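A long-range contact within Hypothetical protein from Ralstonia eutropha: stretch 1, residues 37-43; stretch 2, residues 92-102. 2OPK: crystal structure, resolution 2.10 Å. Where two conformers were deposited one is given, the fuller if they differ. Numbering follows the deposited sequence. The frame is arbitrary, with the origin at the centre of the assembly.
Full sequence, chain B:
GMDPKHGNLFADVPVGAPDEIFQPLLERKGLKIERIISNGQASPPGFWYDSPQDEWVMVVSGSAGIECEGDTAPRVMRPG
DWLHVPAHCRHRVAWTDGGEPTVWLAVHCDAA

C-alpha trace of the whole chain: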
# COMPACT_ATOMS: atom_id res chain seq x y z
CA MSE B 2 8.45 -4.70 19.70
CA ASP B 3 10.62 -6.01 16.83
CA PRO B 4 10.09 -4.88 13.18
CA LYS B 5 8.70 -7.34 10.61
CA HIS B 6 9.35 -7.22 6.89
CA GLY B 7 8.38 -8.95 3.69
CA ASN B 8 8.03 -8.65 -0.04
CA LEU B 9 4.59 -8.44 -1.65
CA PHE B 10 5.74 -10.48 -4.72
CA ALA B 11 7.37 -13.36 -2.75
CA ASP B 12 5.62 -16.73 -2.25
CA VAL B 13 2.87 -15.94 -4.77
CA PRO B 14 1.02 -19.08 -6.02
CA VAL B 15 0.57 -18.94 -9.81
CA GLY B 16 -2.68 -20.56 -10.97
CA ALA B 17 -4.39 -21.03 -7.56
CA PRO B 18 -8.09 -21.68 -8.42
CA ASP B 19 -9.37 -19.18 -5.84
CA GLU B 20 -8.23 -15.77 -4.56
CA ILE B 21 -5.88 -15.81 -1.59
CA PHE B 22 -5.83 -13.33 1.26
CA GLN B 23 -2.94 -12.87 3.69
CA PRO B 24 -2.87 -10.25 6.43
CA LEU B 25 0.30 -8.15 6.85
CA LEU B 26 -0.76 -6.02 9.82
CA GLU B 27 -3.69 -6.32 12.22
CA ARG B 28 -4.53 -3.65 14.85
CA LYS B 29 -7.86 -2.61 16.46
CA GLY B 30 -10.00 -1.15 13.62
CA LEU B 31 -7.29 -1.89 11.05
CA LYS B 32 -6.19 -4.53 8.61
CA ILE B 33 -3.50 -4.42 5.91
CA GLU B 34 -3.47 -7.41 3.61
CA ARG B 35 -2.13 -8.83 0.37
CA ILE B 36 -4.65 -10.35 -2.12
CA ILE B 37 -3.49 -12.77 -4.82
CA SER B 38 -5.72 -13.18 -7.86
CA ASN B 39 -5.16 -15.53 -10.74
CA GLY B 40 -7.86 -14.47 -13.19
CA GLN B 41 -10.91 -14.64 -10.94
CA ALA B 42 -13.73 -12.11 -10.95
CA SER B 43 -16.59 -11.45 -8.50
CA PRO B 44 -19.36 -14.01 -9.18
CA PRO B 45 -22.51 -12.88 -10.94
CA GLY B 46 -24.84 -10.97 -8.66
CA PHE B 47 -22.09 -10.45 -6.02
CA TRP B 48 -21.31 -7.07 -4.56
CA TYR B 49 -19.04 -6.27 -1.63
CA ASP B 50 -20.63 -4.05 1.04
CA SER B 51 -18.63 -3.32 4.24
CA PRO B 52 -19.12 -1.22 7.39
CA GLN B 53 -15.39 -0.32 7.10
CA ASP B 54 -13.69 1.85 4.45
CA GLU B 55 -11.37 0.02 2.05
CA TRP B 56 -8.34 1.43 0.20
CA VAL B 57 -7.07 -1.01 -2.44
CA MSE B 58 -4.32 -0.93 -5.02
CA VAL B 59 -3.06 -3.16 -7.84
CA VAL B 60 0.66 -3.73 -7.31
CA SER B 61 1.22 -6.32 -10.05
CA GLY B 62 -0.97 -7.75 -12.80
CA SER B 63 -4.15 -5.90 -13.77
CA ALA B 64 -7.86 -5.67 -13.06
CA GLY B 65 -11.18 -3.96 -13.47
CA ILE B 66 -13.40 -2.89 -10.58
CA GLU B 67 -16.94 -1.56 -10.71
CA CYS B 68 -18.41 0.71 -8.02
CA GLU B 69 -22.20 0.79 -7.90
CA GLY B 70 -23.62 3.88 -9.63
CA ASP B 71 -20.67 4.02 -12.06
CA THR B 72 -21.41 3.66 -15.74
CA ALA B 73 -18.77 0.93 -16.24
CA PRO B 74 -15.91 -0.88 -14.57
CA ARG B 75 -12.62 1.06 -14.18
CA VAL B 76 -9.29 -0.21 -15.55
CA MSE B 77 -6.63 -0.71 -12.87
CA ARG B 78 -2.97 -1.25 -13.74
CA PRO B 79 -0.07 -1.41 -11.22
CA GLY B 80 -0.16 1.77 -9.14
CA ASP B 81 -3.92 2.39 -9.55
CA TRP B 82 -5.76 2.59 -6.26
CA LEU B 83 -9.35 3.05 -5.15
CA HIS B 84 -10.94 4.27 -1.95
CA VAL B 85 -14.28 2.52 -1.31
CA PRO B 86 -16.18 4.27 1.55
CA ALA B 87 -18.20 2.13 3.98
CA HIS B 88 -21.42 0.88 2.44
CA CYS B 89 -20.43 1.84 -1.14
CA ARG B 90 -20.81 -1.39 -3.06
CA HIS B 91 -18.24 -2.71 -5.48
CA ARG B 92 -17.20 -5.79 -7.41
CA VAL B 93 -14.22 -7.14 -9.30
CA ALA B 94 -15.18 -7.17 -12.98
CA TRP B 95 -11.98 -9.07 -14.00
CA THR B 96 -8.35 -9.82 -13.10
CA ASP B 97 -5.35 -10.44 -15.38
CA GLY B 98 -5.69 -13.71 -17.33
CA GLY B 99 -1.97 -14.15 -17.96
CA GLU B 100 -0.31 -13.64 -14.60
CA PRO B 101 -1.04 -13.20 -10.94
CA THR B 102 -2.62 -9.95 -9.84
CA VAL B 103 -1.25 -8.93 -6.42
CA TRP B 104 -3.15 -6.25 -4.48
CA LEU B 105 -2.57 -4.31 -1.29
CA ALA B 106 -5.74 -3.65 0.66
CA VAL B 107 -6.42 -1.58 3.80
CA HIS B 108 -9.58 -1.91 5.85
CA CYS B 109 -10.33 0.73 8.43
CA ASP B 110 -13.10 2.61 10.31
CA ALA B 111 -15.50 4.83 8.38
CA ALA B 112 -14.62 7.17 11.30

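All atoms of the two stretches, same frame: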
# COMPACT_ATOMS: atom_id res chain seq x y z
N ILE B 37 -4.08 -12.15 -3.64
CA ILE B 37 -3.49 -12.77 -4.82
C ILE B 37 -4.61 -13.33 -5.69
O ILE B 37 -5.33 -14.28 -5.28
CB ILE B 37 -2.51 -13.91 -4.44
CG1 ILE B 37 -1.50 -13.46 -3.38
CG2 ILE B 37 -1.80 -14.45 -5.68
CD1 ILE B 37 -0.56 -12.37 -3.82
N SER B 38 -4.76 -12.73 -6.87
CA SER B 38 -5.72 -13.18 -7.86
C SER B 38 -4.96 -13.88 -8.95
O SER B 38 -3.79 -13.60 -9.22
CB SER B 38 -6.47 -12.00 -8.47
OG SER B 38 -7.12 -11.22 -7.48
N ASN B 39 -5.66 -14.80 -9.57
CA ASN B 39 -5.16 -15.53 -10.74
C ASN B 39 -6.30 -15.65 -11.73
O ASN B 39 -6.73 -16.76 -12.06
CB ASN B 39 -4.65 -16.92 -10.36
CG ASN B 39 -3.27 -16.88 -9.78
OD1 ASN B 39 -2.29 -16.76 -10.52
ND2 ASN B 39 -3.17 -17.00 -8.44
N GLY B 40 -6.83 -14.50 -12.16
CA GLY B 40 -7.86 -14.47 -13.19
C GLY B 40 -9.30 -14.56 -12.74
O GLY B 40 -10.20 -14.52 -13.58
N GLN B 41 -9.54 -14.59 -11.44
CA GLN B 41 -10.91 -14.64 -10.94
C GLN B 41 -11.57 -13.28 -11.00
O GLN B 41 -10.89 -12.24 -11.01
CB GLN B 41 -10.99 -15.14 -9.47
CG GLN B 41 -10.29 -16.47 -9.23
CD GLN B 41 -8.82 -16.31 -8.84
OE1 GLN B 41 -8.32 -15.19 -8.83
NE2 GLN B 41 -8.12 -17.41 -8.58
N ALA B 42 -12.91 -13.30 -11.04
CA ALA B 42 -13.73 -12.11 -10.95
C ALA B 42 -14.84 -12.36 -9.92
O ALA B 42 -15.14 -13.48 -9.61
CB ALA B 42 -14.33 -11.81 -12.32
N SER B 43 -15.44 -11.30 -9.39
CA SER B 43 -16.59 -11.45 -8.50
C SER B 43 -17.70 -12.27 -9.21
O SER B 43 -17.98 -12.05 -10.38
CB SER B 43 -17.13 -10.09 -8.10
OG SER B 43 -16.19 -9.40 -7.33
N ARG B 92 -17.49 -4.45 -6.98
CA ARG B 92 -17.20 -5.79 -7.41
C ARG B 92 -15.98 -5.78 -8.30
O ARG B 92 -15.64 -4.74 -8.85
CB ARG B 92 -18.40 -6.39 -8.16
CG ARG B 92 -18.89 -5.59 -9.38
CD ARG B 92 -20.09 -6.27 -10.05
NE ARG B 92 -19.68 -7.33 -10.98
CZ ARG B 92 -19.61 -8.63 -10.71
NH1 ARG B 92 -20.02 -9.15 -9.56
NH2 ARG B 92 -19.18 -9.44 -11.67
N VAL B 93 -15.34 -6.94 -8.41
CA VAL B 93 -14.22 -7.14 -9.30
C VAL B 93 -14.78 -7.65 -10.62
O VAL B 93 -15.34 -8.74 -10.69
CB VAL B 93 -13.19 -8.12 -8.69
CG1 VAL B 93 -12.06 -8.36 -9.66
CG2 VAL B 93 -12.66 -7.54 -7.39
N ALA B 94 -14.68 -6.82 -11.66
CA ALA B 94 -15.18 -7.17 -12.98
C ALA B 94 -14.25 -8.21 -13.67
O ALA B 94 -14.72 -9.11 -14.35
CB ALA B 94 -15.33 -5.93 -13.81
N TRP B 95 -12.93 -8.09 -13.46
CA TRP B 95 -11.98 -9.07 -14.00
C TRP B 95 -10.62 -8.88 -13.34
O TRP B 95 -10.35 -7.84 -12.76
CB TRP B 95 -11.79 -8.95 -15.53
CG TRP B 95 -10.99 -7.72 -15.97
CD1 TRP B 95 -9.64 -7.65 -16.12
CD2 TRP B 95 -11.50 -6.41 -16.28
NE1 TRP B 95 -9.26 -6.37 -16.48
CE2 TRP B 95 -10.38 -5.59 -16.59
CE3 TRP B 95 -12.79 -5.85 -16.33
CZ2 TRP B 95 -10.51 -4.26 -16.94
CZ3 TRP B 95 -12.91 -4.52 -16.68
CH2 TRP B 95 -11.79 -3.74 -16.99
N THR B 96 -9.77 -9.90 -13.46
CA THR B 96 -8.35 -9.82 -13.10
C THR B 96 -7.55 -10.39 -14.27
O THR B 96 -8.08 -11.12 -15.07
CB THR B 96 -7.97 -10.53 -11.75
OG1 THR B 96 -8.30 -11.93 -11.77
CG2 THR B 96 -8.68 -9.86 -10.60
N ASP B 97 -6.27 -10.03 -14.32
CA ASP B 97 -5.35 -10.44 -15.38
C ASP B 97 -5.43 -11.95 -15.63
O ASP B 97 -5.33 -12.77 -14.68
CB ASP B 97 -3.92 -10.03 -15.01
CG ASP B 97 -3.00 -9.95 -16.20
OD1 ASP B 97 -2.71 -11.00 -16.82
OD2 ASP B 97 -2.54 -8.82 -16.49
N GLY B 98 -5.62 -12.30 -16.90
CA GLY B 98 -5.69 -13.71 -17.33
C GLY B 98 -4.36 -14.40 -17.64
O GLY B 98 -4.34 -15.60 -17.93
N GLY B 99 -3.27 -13.65 -17.59
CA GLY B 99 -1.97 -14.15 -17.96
C GLY B 99 -0.97 -14.26 -16.85
O GLY B 99 0.03 -14.93 -17.01
N GLU B 100 -1.22 -13.58 -15.73
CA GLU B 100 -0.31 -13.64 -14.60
C GLU B 100 -1.04 -13.32 -13.32
O GLU B 100 -2.19 -12.81 -13.35
CB GLU B 100 0.82 -12.65 -14.77
CG GLU B 100 0.40 -11.18 -14.84
CD GLU B 100 1.59 -10.23 -15.00
OE1 GLU B 100 2.59 -10.41 -14.28
OE2 GLU B 100 1.52 -9.30 -15.81
N PRO B 101 -0.41 -13.65 -12.18
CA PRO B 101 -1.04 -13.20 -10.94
C PRO B 101 -1.24 -11.69 -10.83
O PRO B 101 -0.45 -10.90 -11.34
CB PRO B 101 -0.07 -13.71 -9.83
CG PRO B 101 0.68 -14.78 -10.42
CD PRO B 101 0.80 -14.47 -11.92
N THR B 102 -2.33 -11.31 -10.18
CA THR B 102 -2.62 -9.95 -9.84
C THR B 102 -2.47 -9.89 -8.31
O THR B 102 -3.20 -10.58 -7.57
CB THR B 102 -4.01 -9.52 -10.29
OG1 THR B 102 -4.08 -9.53 -11.72
CG2 THR B 102 -4.31 -8.11 -9.83
O HOH W 1 -4.68 -12.29 -12.10
O HOH W 2 -11.22 -12.20 -14.69

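The most unusual feature of this contact is that backbone pairing joins it at one end only, S38 with T102; the middle is held by a single threonine hydroxyl and two waters, and at the other end the S43 hydroxyl takes the amide of V93. At one end S38 and T102 form an antiparallel hydrogen-bonded pair; at the other, S43 docks on V93 and R92. Between them the chain of stretch 1 turns through N39, G40 and Q41, and T96 fills the gap.

The T96 side chain points toward stretch 1, with chi1 at 59° (p). Its OG1 donates to Q41 O at 2.7 Å, a short hydrogen bond that ties a loop carbonyl to a strand residue. The same oxygen is packed tightly against the turn: G40 CA lies 2.9 Å from T96 OG1. Q41 N is also close, 3.0 Å from T96 OG1, but the angle is poor and the approach is no hydrogen bond. G40 adopts phi/psi of 89/3, a conformation in which a CB would be jammed against the carbonyl oxygen of N39; an ideal CB would also sit 3.7 Å from D97 O. The backbone angles alone therefore account for glycine here.

The S38–T102 pair is defined by two reciprocal bonds. S38 N donates to T102 O at 2.7 Å with an angle of 176°, nearly linear, and T102 N donates to S38 O at 2.9 Å and 163°. Both side chains lie on the same face of the sheet, and their CB atoms, S38 CB and T102 CB, are 3.9 Å apart. Two CA-H...O contacts flank the pair: I37 CA to T102 O at 3.5 Å, and P101 CA to S38 O at 3.3 Å. Each carbonyl thus receives an amide and a neighbouring CA. Next to the pair, the CB of N39 points away, yet the end of the side chain returns, bringing N39 OD1 to 3.6 Å from P101 CG.

At the far end, S43 points toward stretch 2 and uses both backbone and side chain. S43 N donates to V93 O at 2.9 Å (147°), while V93 N donates to S43 OG at 2.8 Å (163°). The serine hydroxyl thus accepts the V93 amide, and the two residues are linked in both directions. R92 adds a third bond: R92 NH2 donates to S43 O at 3.1 Å (144°), and that carbonyl lies at the edge of the guanidinium, near its plane. The adjoining A42 packs its methyl against backbone, with A42 CB 3.4 Å from A94 O.

Water completes the middle. Water 2 bridges directly, donating to G40 O at 2.8 Å and accepting from T96 N at 3.0 Å. Water 1 lies 2.8 Å from T102 OG1 and accepts a weak bond from G40 N at 3.1 Å. Within stretch 1, N39 N donates to Q41 OE1 at 2.8 Å (170°), bracing the turn that T96 holds. Altogether the two stretches bury 582 Å² between them, both sides summed.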